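Local coordinates for hypothetical 39.9 kDa protein (Saccharomyces cerevisiae, PDB 2GA8) that acts as an ATP-dependent P-loop kinase that could take part in assembly of the endoplasmic reticulum membrane, at residues P160-H165 with I264-Y269. Sequence-based numbering, arbitrary orientation.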
loop_
_atom_site.group_PDB
_atom_site.type_symbol
_atom_site.label_atom_id
_atom_site.label_comp_id
_atom_site.label_asym_id
_atom_site.label_seq_id
_atom_site.Cartn_x
_atom_site.Cartn_y
_atom_site.Cartn_z
ATOM N N PRO A 160 -2.761 -1.523 2.126
ATOM C CA PRO A 160 -1.896 -2.300 3.015
ATOM C C PRO A 160 -0.850 -2.994 2.149
ATOM O O PRO A 160 -1.139 -3.412 1.026
ATOM C CB PRO A 160 -2.859 -3.302 3.652
ATOM C CG PRO A 160 -4.205 -2.612 3.554
ATOM C CD PRO A 160 -4.139 -2.036 2.162
ATOM N N MET A 161 0.363 -3.114 2.668
ATOM C CA MET A 161 1.438 -3.763 1.927
ATOM C C MET A 161 1.218 -5.283 1.916
ATOM O O MET A 161 1.746 -5.996 1.065
ATOM C CB MET A 161 2.769 -3.422 2.599
ATOM C CG MET A 161 4.000 -3.668 1.768
ATOM S SD MET A 161 5.466 -3.226 2.725
ATOM C CE MET A 161 5.803 -4.738 3.478
ATOM N N ASP A 162 0.414 -5.760 2.861
ATOM C CA ASP A 162 0.108 -7.184 3.021
ATOM C C ASP A 162 -0.357 -7.920 1.769
ATOM O O ASP A 162 -0.048 -9.099 1.588
ATOM C CB ASP A 162 -0.952 -7.359 4.109
ATOM C CG ASP A 162 -0.498 -6.828 5.446
ATOM O OD1 ASP A 162 0.288 -7.518 6.132
ATOM O OD2 ASP A 162 -0.917 -5.710 5.803
ATOM N N GLY A 163 -1.114 -7.233 0.918
ATOM C CA GLY A 163 -1.607 -7.857 -0.290
ATOM C C GLY A 163 -0.509 -8.199 -1.276
ATOM O O GLY A 163 -0.734 -8.927 -2.241
ATOM N N PHE A 164 0.688 -7.681 -1.036
ATOM C CA PHE A 164 1.804 -7.945 -1.930
ATOM C C PHE A 164 2.722 -9.035 -1.406
ATOM O O PHE A 164 3.805 -9.272 -1.941
ATOM C CB PHE A 164 2.559 -6.644 -2.188
ATOM C CG PHE A 164 1.812 -5.709 -3.089
ATOM C CD1 PHE A 164 2.033 -5.730 -4.462
ATOM C CD2 PHE A 164 0.823 -4.867 -2.580
ATOM C CE1 PHE A 164 1.279 -4.932 -5.322
ATOM C CE2 PHE A 164 0.063 -4.066 -3.431
ATOM C CZ PHE A 164 0.292 -4.100 -4.804
ATOM N N HIS A 165 2.272 -9.707 -0.356
ATOM C CA HIS A 165 3.039 -10.803 0.209
ATOM C C HIS A 165 3.056 -11.883 -0.874
ATOM O O HIS A 165 2.030 -12.156 -1.500
ATOM C CB HIS A 165 2.337 -11.335 1.462
ATOM C CG HIS A 165 3.241 -12.068 2.397
ATOM N ND1 HIS A 165 4.174 -11.429 3.185
ATOM C CD2 HIS A 165 3.368 -13.389 2.662
ATOM C CE1 HIS A 165 4.837 -12.325 3.895
ATOM N NE2 HIS A 165 4.366 -13.522 3.596
ATOM N N ILE A 264 -3.560 6.191 1.804
ATOM C CA ILE A 264 -2.771 5.913 2.990
ATOM C C ILE A 264 -2.130 4.540 2.834
ATOM O O ILE A 264 -2.811 3.526 2.880
ATOM C CB ILE A 264 -3.668 5.934 4.246
ATOM C CG1 ILE A 264 -4.315 7.315 4.388
ATOM C CG2 ILE A 264 -2.844 5.598 5.483
ATOM C CD1 ILE A 264 -5.561 7.321 5.275
ATOM N N LEU A 265 -0.818 4.521 2.630
ATOM C CA LEU A 265 -0.095 3.273 2.459
ATOM C C LEU A 265 0.578 2.922 3.772
ATOM O O LEU A 265 1.306 3.739 4.333
ATOM C CB LEU A 265 0.959 3.415 1.358
ATOM C CG LEU A 265 0.410 3.817 -0.015
ATOM C CD1 LEU A 265 0.501 5.324 -0.183
ATOM C CD2 LEU A 265 1.208 3.123 -1.106
ATOM N N GLU A 266 0.318 1.719 4.274
ATOM C CA GLU A 266 0.917 1.290 5.534
ATOM C C GLU A 266 1.630 -0.031 5.320
ATOM O O GLU A 266 1.145 -0.899 4.593
ATOM C CB GLU A 266 -0.155 1.143 6.622
ATOM C CG GLU A 266 -1.274 0.175 6.271
ATOM C CD GLU A 266 -1.091 -1.210 6.873
ATOM O OE1 GLU A 266 0.015 -1.526 7.363
ATOM O OE2 GLU A 266 -2.065 -1.991 6.840
ATOM N N GLY A 267 2.792 -0.176 5.941
ATOM C CA GLY A 267 3.537 -1.410 5.786
ATOM C C GLY A 267 4.873 -1.406 6.497
ATOM O O GLY A 267 5.339 -0.380 7.003
ATOM N N LEU A 268 5.499 -2.573 6.520
ATOM C CA LEU A 268 6.785 -2.755 7.177
ATOM C C LEU A 268 7.973 -2.116 6.469
ATOM O O LEU A 268 8.854 -1.536 7.108
ATOM C CB LEU A 268 7.091 -4.248 7.291
ATOM C CG LEU A 268 6.163 -5.178 8.070
ATOM C CD1 LEU A 268 6.466 -6.622 7.680
ATOM C CD2 LEU A 268 6.356 -4.963 9.566
ATOM N N TYR A 269 7.977 -2.215 5.146
ATOM C CA TYR A 269 9.124 -1.771 4.366
ATOM C C TYR A 269 9.028 -0.564 3.449
ATOM O O TYR A 269 9.859 -0.402 2.547
ATOM C CB TYR A 269 9.624 -2.993 3.585
ATOM C CG TYR A 269 9.817 -4.196 4.494
ATOM C CD1 TYR A 269 10.648 -4.114 5.611
ATOM C CD2 TYR A 269 9.137 -5.392 4.266
ATOM C CE1 TYR A 269 10.797 -5.187 6.483
ATOM C CE2 TYR A 269 9.284 -6.484 5.141
ATOM C CZ TYR A 269 10.117 -6.364 6.247
ATOM O OH TYR A 269 10.268 -7.412 7.127
HETATM O O HOH W 1 0.785 -3.890 5.571
HETATM O O HOH W 2 -2.390 -4.565 7.329
#
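Pro160 pairs with Glu266 as a parallel beta bridge between strand 156-160 and strand 262-267, and the two side chains lie on one face of the sheet. CB of Pro160 meets OE2 of Glu266 at 3.5 Å, the glutamate carboxylate lying over the proline. The amide of Met161 then gives a backbone bond, 3.0 Å from its N to O of Glu266. The methionine side chain runs along Gly267 and the residues after it: CB packs on CA of Gly267, and with CG anti to the backbone N (chi1 -163°) the extended chain brings SD of Met161 to the turn, where N of Tyr269 makes a weak hydrogen bond to it at 3.6 Å. A bend at chi3 (90°) sets CE of Met161 against CD2 of Tyr269, 3.5 Å away and oblique to the ring. An alanine in place of Met161 would probably open a gap beside Tyr269 and leave the amide of that residue without its sulfur partner. At Asp162, which begins a short 3-10 turn, OD2 stands 4.0 Å from OE2 of Glu266. Two waters lie between these carboxylates, close to OD2 of Asp162 and to the Glu266 oxygens. Glu266 also touches Lys37, and Leu268 packs on Lys37 and Pro33, all within the ATP-binding loop inferred by similarity; a sulfate lies about 5 Å from the glutamate side chain. An acid on one strand and another just after its parallel neighbour, the first beside the Walker A lysine, is consistent with the active-site cleft of a P-loop kinase.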